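Local structure of hyaluronidase (Streptomyces koganeiensis, 4UFQ) at residues L123-L126 against L132-F135; T140-V145 against A150-A155. The protein probably cleaves the glycosidic bonds of hyaluronan. All coordinates share one frame; numbering follows the deposited sequence.

Interaction 1 of 2, residues L123-L126 against L132-F135; sequences LIAL and LDDF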
loop_
_atom_site.group_PDB
_atom_site.type_symbol
_atom_site.label_atom_id
_atom_site.label_comp_id
_atom_site.label_asym_id
_atom_site.label_seq_id
_atom_site.Cartn_x
_atom_site.Cartn_y
_atom_site.Cartn_z
ATOM N N LEU B 123 2.103 -8.670 4.585
ATOM C CA LEU B 123 1.619 -8.202 3.299
ATOM C C LEU B 123 1.896 -6.706 3.136
ATOM O O LEU B 123 2.293 -6.249 2.052
ATOM C CB LEU B 123 0.120 -8.504 3.156
ATOM C CG LEU B 123 -0.249 -9.955 3.480
ATOM C CD1 LEU B 123 -1.742 -10.182 3.170
ATOM C CD2 LEU B 123 0.624 -10.923 2.715
ATOM N N ILE B 124 1.711 -5.946 4.210
ATOM C CA ILE B 124 2.086 -4.535 4.247
ATOM C C ILE B 124 2.514 -4.219 5.672
ATOM O O ILE B 124 1.930 -4.730 6.631
ATOM C CB ILE B 124 0.942 -3.604 3.746
ATOM C CG1 ILE B 124 1.428 -2.160 3.654
ATOM C CG2 ILE B 124 -0.300 -3.756 4.636
ATOM C CD1 ILE B 124 0.479 -1.245 2.885
ATOM N N ALA B 125 3.554 -3.402 5.816
ATOM C CA ALA B 125 4.013 -2.956 7.123
ATOM C C ALA B 125 4.419 -1.504 7.024
ATOM O O ALA B 125 5.370 -1.175 6.291
ATOM C CB ALA B 125 5.189 -3.781 7.584
ATOM N N LEU B 126 3.701 -0.650 7.740
ATOM C CA LEU B 126 3.974 0.779 7.803
ATOM C C LEU B 126 4.574 1.088 9.162
ATOM O O LEU B 126 3.872 0.989 10.181
ATOM C CB LEU B 126 2.704 1.615 7.524
ATOM C CG LEU B 126 1.900 1.191 6.290
ATOM C CD1 LEU B 126 0.719 2.119 6.112
ATOM C CD2 LEU B 126 2.795 1.173 5.025
ATOM N N LEU B 132 6.803 0.744 17.190
ATOM C CA LEU B 132 5.421 0.436 16.806
ATOM C C LEU B 132 5.303 -0.115 15.393
ATOM O O LEU B 132 6.121 0.177 14.516
ATOM C CB LEU B 132 4.533 1.692 16.911
ATOM C CG LEU B 132 4.466 2.356 18.293
ATOM C CD1 LEU B 132 3.575 3.592 18.261
ATOM C CD2 LEU B 132 3.967 1.365 19.346
ATOM N N ASP B 133 4.264 -0.914 15.190
ATOM C CA ASP B 133 3.706 -1.172 13.868
ATOM C C ASP B 133 2.501 -0.256 13.715
ATOM O O ASP B 133 1.428 -0.523 14.273
ATOM C CB ASP B 133 3.253 -2.629 13.725
ATOM C CG ASP B 133 4.202 -3.455 12.901
ATOM O OD1 ASP B 133 4.619 -2.984 11.824
ATOM O OD2 ASP B 133 4.525 -4.580 13.329
ATOM N N ASP B 134 2.667 0.837 12.984
ATOM C CA ASP B 134 1.559 1.769 12.806
ATOM C C ASP B 134 0.368 1.116 12.097
ATOM O O ASP B 134 -0.788 1.254 12.536
ATOM C CB ASP B 134 2.040 3.031 12.087
ATOM C CG ASP B 134 3.095 3.794 12.896
ATOM O OD1 ASP B 134 2.759 4.325 13.973
ATOM O OD2 ASP B 134 4.278 3.851 12.473
ATOM N N PHE B 135 0.646 0.379 11.024
ATOM C CA PHE B 135 -0.358 -0.423 10.323
ATOM C C PHE B 135 0.350 -1.619 9.724
ATOM O O PHE B 135 1.321 -1.462 8.968
ATOM C CB PHE B 135 -1.058 0.392 9.228
ATOM C CG PHE B 135 -2.077 -0.384 8.451
ATOM C CD1 PHE B 135 -3.260 -0.796 9.045
ATOM C CD2 PHE B 135 -1.855 -0.703 7.129
ATOM C CE1 PHE B 135 -4.200 -1.515 8.330
ATOM C CE2 PHE B 135 -2.785 -1.418 6.399
ATOM C CZ PHE B 135 -3.961 -1.836 7.003
#
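Leu126 and Phe135 form an antiparallel, hydrogen-bonded pair in the beta hairpin of strands 124-127 and 132-137. A classic beta bulge interrupts the second strand, where Asp134 and Phe135 both face Leu126. Three backbone bonds join the segments, two within the pair and one from Asp134 of the bulge. The strong one runs from Leu126 N to Phe135 O, at 2.8 Å and an N-H...O angle of 168°. Leu126 O is shared by two weak donors, Phe135 N at 3.4 Å and Asp134 N at 3.1 Å. The Asp134 bond is the more bent of the two, at 123°. Phe135 O also meets Ala125 CA at 3.6 Å in a CA-H...O contact.

The polar side chains bind mainly outside the two segments. Asp133 OD1 makes a salt bridge with Arg127. Asp134 OD2 accepts from Asn128 N, and OD1 from Asn129 ND2. Both bonds tie the bulge to the hairpin turn.

The apolar contacts lie on the sheet face that carries Leu126 and Phe135. These two side chains run side by side and point the same way. CG of Phe135 is anti to its backbone N (chi1 179°), and the ring reaches back along the hairpin toward Ile124. This face is buried in the trimer. The Phe135 ring packs edge-to-face with Phe135 of both other subunits, so three copies gather in the interior. Residues 124-126 also pair in parallel with a strand of the second subunit, which carries the sheet across the interface. This is consistent with the intertwined trimeric beta fold of phage-fibre-type hyaluronidases. Two methyl groups approach the Phe135 ring at a slant: Leu126 CD1 lies 4.0 Å from Phe135 CD2, and Ile124 CG2 lies 3.8 Å from Phe135 CE2.

Interaction 2 of 2, residues T140-V145 against A150-A155; sequences TGRIGV and AATPRA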
loop_
_atom_site.group_PDB
_atom_site.type_symbol
_atom_site.label_atom_id
_atom_site.label_comp_id
_atom_site.label_asym_id
_atom_site.label_seq_id
_atom_site.Cartn_x
_atom_site.Cartn_y
_atom_site.Cartn_z
ATOM N N THR B 140 -0.867 -14.050 7.863
ATOM C CA THR B 140 -2.104 -14.706 8.296
ATOM C C THR B 140 -3.365 -13.908 7.979
ATOM O O THR B 140 -4.481 -14.440 8.040
ATOM C CB THR B 140 -2.107 -14.869 9.822
ATOM O OG1 THR B 140 -1.921 -13.573 10.410
ATOM C CG2 THR B 140 -1.001 -15.823 10.276
ATOM N N GLY B 141 -3.196 -12.631 7.657
ATOM C CA GLY B 141 -4.312 -11.738 7.444
ATOM C C GLY B 141 -4.653 -10.903 8.666
ATOM O O GLY B 141 -5.432 -9.960 8.560
ATOM N N ARG B 142 -4.077 -11.220 9.827
ATOM C CA ARG B 142 -4.393 -10.408 11.016
ATOM C C ARG B 142 -3.793 -9.005 10.865
ATOM O O ARG B 142 -2.719 -8.827 10.267
ATOM C CB ARG B 142 -3.900 -11.060 12.310
ATOM C CG ARG B 142 -4.552 -12.394 12.643
ATOM C CD ARG B 142 -4.235 -12.814 14.049
ATOM N NE ARG B 142 -4.707 -14.162 14.323
ATOM C CZ ARG B 142 -4.463 -14.804 15.447
ATOM N NH1 ARG B 142 -3.836 -14.174 16.433
ATOM N NH2 ARG B 142 -4.906 -16.050 15.603
ATOM N N ILE B 143 -4.494 -8.019 11.408
ATOM C CA ILE B 143 -4.119 -6.625 11.293
ATOM C C ILE B 143 -3.787 -6.034 12.644
ATOM O O ILE B 143 -4.542 -6.244 13.617
ATOM C CB ILE B 143 -5.237 -5.808 10.627
ATOM C CG1 ILE B 143 -5.512 -6.395 9.237
ATOM C CG2 ILE B 143 -4.866 -4.329 10.573
ATOM C CD1 ILE B 143 -6.389 -5.539 8.355
ATOM N N GLY B 144 -2.650 -5.345 12.722
ATOM C CA GLY B 144 -2.280 -4.573 13.895
ATOM C C GLY B 144 -2.267 -3.089 13.594
ATOM O O GLY B 144 -1.792 -2.653 12.524
ATOM N N VAL B 145 -2.788 -2.307 14.545
ATOM C CA VAL B 145 -2.845 -0.848 14.457
ATOM C C VAL B 145 -2.259 -0.285 15.757
ATOM O O VAL B 145 -2.929 -0.300 16.793
ATOM C CB VAL B 145 -4.275 -0.306 14.209
ATOM C CG1 VAL B 145 -4.256 1.214 14.092
ATOM C CG2 VAL B 145 -4.930 -0.925 12.969
ATOM N N ALA B 150 6.416 -5.805 15.281
ATOM C CA ALA B 150 6.668 -7.227 15.009
ATOM C C ALA B 150 5.880 -8.178 15.909
ATOM O O ALA B 150 6.018 -9.399 15.804
ATOM C CB ALA B 150 8.176 -7.562 15.035
ATOM N N ALA B 151 5.034 -7.627 16.771
ATOM C CA ALA B 151 4.166 -8.461 17.597
ATOM C C ALA B 151 3.085 -9.128 16.757
ATOM O O ALA B 151 2.706 -8.638 15.703
ATOM C CB ALA B 151 3.502 -7.633 18.710
ATOM N N THR B 152 2.579 -10.254 17.240
ATOM C CA THR B 152 1.444 -10.909 16.610
ATOM C C THR B 152 0.129 -10.276 17.086
ATOM O O THR B 152 -0.132 -10.227 18.295
ATOM C CB THR B 152 1.428 -12.399 16.967
ATOM O OG1 THR B 152 2.681 -12.983 16.607
ATOM C CG2 THR B 152 0.319 -13.120 16.218
ATOM N N PRO B 153 -0.717 -9.807 16.156
ATOM C CA PRO B 153 -2.017 -9.275 16.590
ATOM C C PRO B 153 -2.823 -10.347 17.328
ATOM O O PRO B 153 -2.774 -11.511 16.947
ATOM C CB PRO B 153 -2.691 -8.881 15.272
ATOM C CG PRO B 153 -1.556 -8.676 14.303
ATOM C CD PRO B 153 -0.542 -9.701 14.695
ATOM N N ARG B 154 -3.567 -9.949 18.364
ATOM C CA ARG B 154 -4.294 -10.903 19.208
ATOM C C ARG B 154 -5.788 -10.986 18.868
ATOM O O ARG B 154 -6.606 -11.494 19.662
ATOM C CB ARG B 154 -4.062 -10.597 20.699
ATOM C CG ARG B 154 -2.606 -10.710 21.136
ATOM C CD ARG B 154 -2.438 -10.812 22.650
ATOM N NE ARG B 154 -3.005 -9.638 23.343
ATOM C CZ ARG B 154 -2.342 -8.514 23.583
ATOM N NH1 ARG B 154 -1.092 -8.338 23.150
ATOM N NH2 ARG B 154 -2.932 -7.532 24.225
ATOM N N ALA B 155 -6.131 -10.534 17.671
ATOM C CA ALA B 155 -7.471 -10.666 17.112
ATOM C C ALA B 155 -7.334 -10.468 15.605
ATOM O O ALA B 155 -6.235 -10.105 15.115
ATOM C CB ALA B 155 -8.423 -9.608 17.733
#
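Arg142 and Pro153 meet where the loop between strands 147-148 and 157-160 folds back against strand 143-145. That loop leads into strand 157-160, which pairs in parallel with 143-145, so the contact packs part of the connection between two parallel strands onto the first of them. Thr140 OG1 accepts from Arg142 N in an ST turn just before the strand.

Thr152 is the first residue of 150-155 to reach the strand side, and it touches only lightly. Thr152 CG2 is 4.3 Å from Arg142 NH1.

Pro153 follows and makes the main contact. Its ring lies against the backbone of the strand, with Pro153 CB 3.6 Å from Ile143 O and Pro153 CG 3.8 Å from Gly144 N. Pro153 CB also packs 3.9 Å from Arg142 CB. The Pro153 carbonyl oxygen receives the one hydrogen bond of the contact.

Arg154 points its CB away from the strand. Its guanidinium goes elsewhere, and NE forms a salt bridge with Asp188.

Ala155 also points its CB away, and that side chain packs on Leu170 of the third subunit. Ala155 O faces back, 3.5 Å from Arg142 CD.

The Arg142 chain, extended from CG to NE (chi3 -173°), runs past Ala155 O and sets the guanidinium beside Pro153. Arg142 NH1 donates to Pro153 O at 2.9 Å and 154°, with the oxygen at the guanidinium edge, 3° out of its plane.

How the interactions relate
Interactions 1 and 2 lie in series along the chain, with centres about 10 Å apart. They share one sheet, because strand 132-137 is a neighbour of both 124-127 and 143-145. Asp133 OD2 probably accepts a hydrogen bond from Ala150 N at 3.0 Å, which ties the hairpin to the start of the 150-155 loop. On the apolar side Phe135 CE1 packs 3.7 Å from Ile143 CG2. Both contacts also touch the third subunit. Bound ions lie near each: a sulfate, probably from the crystallisation liquor, is about 5 Å from the Asp133 side chain, and a sodium ion is about 3 Å from the Arg142 side chain.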